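Local coordinates for protein endonuclease V (Streptomyces avermitilis, PDB 3GOC) that probably repairs deaminated bases in DNA, nicking the strand at the second phosphodiester bond 3' to a deoxyinosine with the help of magnesium, at residues R53-V61 with A72-V80. Residues are numbered along the deposited sequence; the frame is centred on the assembly and turned at random.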
ATOM      1  N   ARG A  53      -7.433 -13.434 -36.125  1.00 13.22           N
ATOM      2  CA  ARG A  53      -8.867 -13.671 -36.042  1.00 16.88           C
ATOM      3  C   ARG A  53      -9.484 -12.687 -35.057  1.00 15.39           C
ATOM      4  O   ARG A  53      -8.803 -12.193 -34.159  1.00 17.63           O
ATOM      5  CB  ARG A  53      -9.158 -15.124 -35.650  1.00 19.36           C
ATOM      6  CG  ARG A  53      -8.377 -15.661 -34.476  1.00 27.01           C
ATOM      7  CD  ARG A  53      -8.010 -17.118 -34.749  1.00 36.57           C
ATOM      8  NE  ARG A  53      -7.763 -17.879 -33.528  1.00 39.51           N
ATOM      9  CZ  ARG A  53      -8.720 -18.360 -32.742  1.00 38.56           C
ATOM     10  NH1 ARG A  53      -9.996 -18.163 -33.048  1.00 40.41           N
ATOM     11  NH2 ARG A  53      -8.403 -19.042 -31.650  1.00 39.85           N
ATOM     12  N   ASP A  54     -10.768 -12.397 -35.241  1.00 18.37           N
ATOM     13  CA  ASP A  54     -11.479 -11.437 -34.400  1.00 18.00           C
ATOM     14  C   ASP A  54     -11.802 -12.009 -33.026  1.00 15.30           C
ATOM     15  O   ASP A  54     -12.966 -12.088 -32.631  1.00 15.19           O
ATOM     16  CB  ASP A  54     -12.773 -10.998 -35.096  1.00 21.83           C
ATOM     17  CG  ASP A  54     -13.125  -9.547 -34.819  1.00 26.64           C
ATOM     18  OD1 ASP A  54     -14.254  -9.130 -35.158  1.00 38.60           O
ATOM     19  OD2 ASP A  54     -12.270  -8.817 -34.274  1.00 27.70           O
ATOM     20  N   VAL A  55     -10.762 -12.395 -32.296  1.00 12.11           N
ATOM     21  CA  VAL A  55     -10.942 -12.969 -30.972  1.00 12.67           C
ATOM     22  C   VAL A  55     -10.119 -12.228 -29.921  1.00 10.17           C
ATOM     23  O   VAL A  55      -9.068 -11.661 -30.222  1.00  8.18           O
ATOM     24  CB  VAL A  55     -10.545 -14.466 -30.975  1.00 16.35           C
ATOM     25  CG1 VAL A  55     -10.714 -15.057 -29.590  1.00 25.02           C
ATOM     26  CG2 VAL A  55     -11.403 -15.222 -31.981  1.00 18.17           C
ATOM     27  N   VAL A  56     -10.624 -12.216 -28.691  1.00  6.67           N
ATOM     28  CA  VAL A  56      -9.938 -11.577 -27.582  1.00  5.08           C
ATOM     29  C   VAL A  56      -9.938 -12.560 -26.419  1.00  6.00           C
ATOM     30  O   VAL A  56     -10.909 -13.286 -26.209  1.00  8.01           O
ATOM     31  CB  VAL A  56     -10.621 -10.225 -27.182  1.00  8.09           C
ATOM     32  CG1 VAL A  56     -12.089 -10.444 -26.839  1.00  8.96           C
ATOM     33  CG2 VAL A  56      -9.872  -9.589 -26.015  1.00  8.46           C
ATOM     34  N   VAL A  57      -8.826 -12.615 -25.697  1.00  5.31           N
ATOM     35  CA  VAL A  57      -8.705 -13.521 -24.564  1.00  6.91           C
ATOM     36  C   VAL A  57      -8.482 -12.719 -23.297  1.00  8.81           C
ATOM     37  O   VAL A  57      -7.597 -11.866 -23.238  1.00  8.36           O
ATOM     38  CB  VAL A  57      -7.529 -14.502 -24.756  1.00  8.11           C
ATOM     39  CG1 VAL A  57      -7.301 -15.299 -23.477  1.00 11.86           C
ATOM     40  CG2 VAL A  57      -7.835 -15.450 -25.913  1.00 11.20           C
ATOM     41  N   ALA A  58      -9.299 -12.989 -22.288  1.00  6.36           N
ATOM     42  CA  ALA A  58      -9.192 -12.289 -21.019  1.00  7.36           C
ATOM     43  C   ALA A  58      -8.685 -13.215 -19.933  1.00  4.71           C
ATOM     44  O   ALA A  58      -8.932 -14.422 -19.964  1.00  7.39           O
ATOM     45  CB  ALA A  58     -10.542 -11.730 -20.618  1.00  6.46           C
ATOM     46  N   ALA A  59      -7.955 -12.643 -18.985  1.00  5.62           N
ATOM     47  CA  ALA A  59      -7.442 -13.409 -17.863  1.00  5.29           C
ATOM     48  C   ALA A  59      -7.731 -12.658 -16.577  1.00  5.96           C
ATOM     49  O   ALA A  59      -7.718 -11.429 -16.540  1.00  6.97           O
ATOM     50  CB  ALA A  59      -5.937 -13.633 -18.001  1.00  6.31           C
ATOM     51  N   ALA A  60      -8.020 -13.415 -15.528  1.00  5.33           N
ATOM     52  CA  ALA A  60      -8.262 -12.842 -14.214  1.00  5.35           C
ATOM     53  C   ALA A  60      -7.382 -13.652 -13.275  1.00  4.83           C
ATOM     54  O   ALA A  60      -7.454 -14.880 -13.253  1.00  7.57           O
ATOM     55  CB  ALA A  60      -9.727 -12.984 -13.825  1.00  6.95           C
ATOM     56  N   VAL A  61      -6.528 -12.965 -12.527  1.00  5.22           N
ATOM     57  CA  VAL A  61      -5.643 -13.635 -11.586  1.00  5.80           C
ATOM     58  C   VAL A  61      -5.872 -13.059 -10.203  1.00  4.81           C
ATOM     59  O   VAL A  61      -5.667 -11.869  -9.975  1.00  5.75           O
ATOM     60  CB  VAL A  61      -4.164 -13.457 -11.975  1.00  3.64           C
ATOM     61  CG1 VAL A  61      -3.278 -14.173 -10.961  1.00  7.55           C
ATOM     62  CG2 VAL A  61      -3.918 -14.015 -13.371  1.00  6.19           C
ATOM     63  N   ALA A  72      -5.889 -18.055  -7.260  1.00  6.62           N
ATOM     64  CA  ALA A  72      -6.831 -18.526  -8.273  1.00  7.74           C
ATOM     65  C   ALA A  72      -6.623 -17.787  -9.585  1.00  7.31           C
ATOM     66  O   ALA A  72      -6.118 -16.669  -9.598  1.00  8.31           O
ATOM     67  CB  ALA A  72      -8.258 -18.320  -7.787  1.00  7.73           C
ATOM     68  N   GLU A  73      -7.008 -18.417 -10.688  1.00  8.26           N
ATOM     69  CA  GLU A  73      -6.881 -17.786 -11.996  1.00  8.59           C
ATOM     70  C   GLU A  73      -7.868 -18.404 -12.971  1.00 10.00           C
ATOM     71  O   GLU A  73      -8.305 -19.539 -12.786  1.00 10.63           O
ATOM     72  CB  GLU A  73      -5.455 -17.935 -12.533  1.00 14.80           C
ATOM     73  CG  GLU A  73      -4.999 -19.365 -12.713  1.00 18.10           C
ATOM     74  CD  GLU A  73      -3.560 -19.460 -13.192  1.00 27.49           C
ATOM     75  OE1 GLU A  73      -2.682 -18.830 -12.565  1.00 31.57           O
ATOM     76  OE2 GLU A  73      -3.310 -20.163 -14.194  1.00 33.95           O
ATOM     77  N   ALA A  74      -8.228 -17.647 -14.002  1.00  6.98           N
ATOM     78  CA  ALA A  74      -9.166 -18.129 -15.006  1.00  7.32           C
ATOM     79  C   ALA A  74      -9.024 -17.302 -16.271  1.00  7.47           C
ATOM     80  O   ALA A  74      -8.604 -16.151 -16.219  1.00  8.13           O
ATOM     81  CB  ALA A  74     -10.594 -18.033 -14.479  1.00 10.51           C
ATOM     82  N   THR A  75      -9.357 -17.899 -17.409  1.00  9.09           N
ATOM     83  CA  THR A  75      -9.300 -17.187 -18.676  1.00  5.30           C
ATOM     84  C   THR A  75     -10.570 -17.483 -19.458  1.00  6.61           C
ATOM     85  O   THR A  75     -11.314 -18.414 -19.139  1.00  9.25           O
ATOM     86  CB  THR A  75      -8.084 -17.613 -19.539  1.00  5.54           C
ATOM     87  OG1 THR A  75      -8.153 -19.019 -19.807  1.00  8.83           O
ATOM     88  CG2 THR A  75      -6.783 -17.286 -18.834  1.00  8.47           C
ATOM     89  N   ALA A  76     -10.817 -16.673 -20.477  1.00  7.04           N
ATOM     90  CA  ALA A  76     -11.981 -16.851 -21.330  1.00  6.69           C
ATOM     91  C   ALA A  76     -11.618 -16.366 -22.724  1.00  5.55           C
ATOM     92  O   ALA A  76     -10.816 -15.446 -22.881  1.00  7.08           O
ATOM     93  CB  ALA A  76     -13.161 -16.055 -20.790  1.00  7.38           C
ATOM     94  N   VAL A  77     -12.198 -17.005 -23.731  1.00  6.16           N
ATOM     95  CA  VAL A  77     -11.958 -16.643 -25.119  1.00  8.54           C
ATOM     96  C   VAL A  77     -13.265 -16.079 -25.651  1.00  9.54           C
ATOM     97  O   VAL A  77     -14.320 -16.676 -25.449  1.00  9.80           O
ATOM     98  CB  VAL A  77     -11.567 -17.874 -25.955  1.00  7.27           C
ATOM     99  CG1 VAL A  77     -11.407 -17.479 -27.408  1.00 14.79           C
ATOM    100  CG2 VAL A  77     -10.269 -18.472 -25.421  1.00 14.31           C
ATOM    101  N   GLY A  78     -13.209 -14.929 -26.314  1.00  6.62           N
ATOM    102  CA  GLY A  78     -14.437 -14.352 -26.828  1.00  7.64           C
ATOM    103  C   GLY A  78     -14.332 -13.705 -28.193  1.00  5.71           C
ATOM    104  O   GLY A  78     -13.239 -13.452 -28.694  1.00  9.00           O
ATOM    105  N   GLU A  79     -15.485 -13.462 -28.804  1.00  7.35           N
ATOM    106  CA  GLU A  79     -15.542 -12.794 -30.094  1.00  7.54           C
ATOM    107  C   GLU A  79     -15.427 -11.302 -29.792  1.00  6.21           C
ATOM    108  O   GLU A  79     -16.101 -10.801 -28.890  1.00  9.54           O
ATOM    109  CB  GLU A  79     -16.886 -13.063 -30.775  1.00 11.78           C
ATOM    110  CG  GLU A  79     -17.082 -14.489 -31.263  1.00 15.85           C
ATOM    111  CD  GLU A  79     -18.493 -14.729 -31.768  1.00 23.85           C
ATOM    112  OE1 GLU A  79     -19.070 -13.797 -32.368  1.00 28.97           O
ATOM    113  OE2 GLU A  79     -19.020 -15.849 -31.582  1.00 33.35           O
ATOM    114  N   VAL A  80     -14.568 -10.595 -30.521  1.00  7.21           N
ATOM    115  CA  VAL A  80     -14.437  -9.159 -30.306  1.00  6.88           C
ATOM    116  C   VAL A  80     -15.834  -8.594 -30.543  1.00  8.72           C
ATOM    117  O   VAL A  80     -16.428  -8.783 -31.608  1.00 10.21           O
ATOM    118  CB  VAL A  80     -13.404  -8.551 -31.264  1.00  6.95           C
ATOM    119  CG1 VAL A  80     -13.414  -7.033 -31.154  1.00  5.82           C
ATOM    120  CG2 VAL A  80     -12.026  -9.095 -30.918  1.00  9.13           C
TER
HETATM  121  O   HOH W   1     -16.463 -10.390 -33.853  1.00 25.33           O
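Val-56 with Gly-78, Ala-58 with Ala-76 and Ala-60 with Ala-74 are the hydrogen-bonded pairs of an antiparallel ladder, each joined by two backbone bonds. The shortest runs from Gly-78 N to Val-56 O, 2.8 Å. Past the Val-56/Gly-78 pair a seventh bond, Val-80 N to Asp-54 O, is nearly straight at hydrogen (176°), yet the donor sits 43° out of the carbonyl plane; Asp-54 is here the centre of an inverse gamma turn. One water donates to both Asp-54 OD1 and Val-80 O, tying this end a second time. Here the carboxylate crosses the valine at about a right angle, with OD2 lying 3.2 Å from Val-80 CB. Val-80 CG2, anti to its carbonyl carbon, reaches back to Val-56 CB at 4.1 Å.

Between the bonded rungs, CA-H...O contacts add to the seam, such as Thr-75 CA to Ala-58 O at 3.1 Å. On the face with Val-57, Ala-59 and Thr-75, Val-77 splits its two methyls: CG1 presses on Val-55 CG1 at a tight 3.3 Å, while CG2 meets Val-57 CG2 at 3.9 Å. Thr-75 CG2 lies 3.8 Å from Ala-59 CB. Helix 211-228 covers this face through Ala-223, Cys-220 and Leu-219. The other face, with Val-56, Ala-58, Ala-60 and Ala-76, is mostly alanine and packs on helix 94-102.

Strand 55-64 also bonds to strand 41-49, where Ala-59 pairs through its backbone with Asp-46, a magnesium ligand. The two segments thus form the beta hairpin at one edge of the central mixed sheet, the antiparallel 3-2-1 strand order of the RNase H-like fold, packed between helices, with its inner strand next to the one that carries Asp-46.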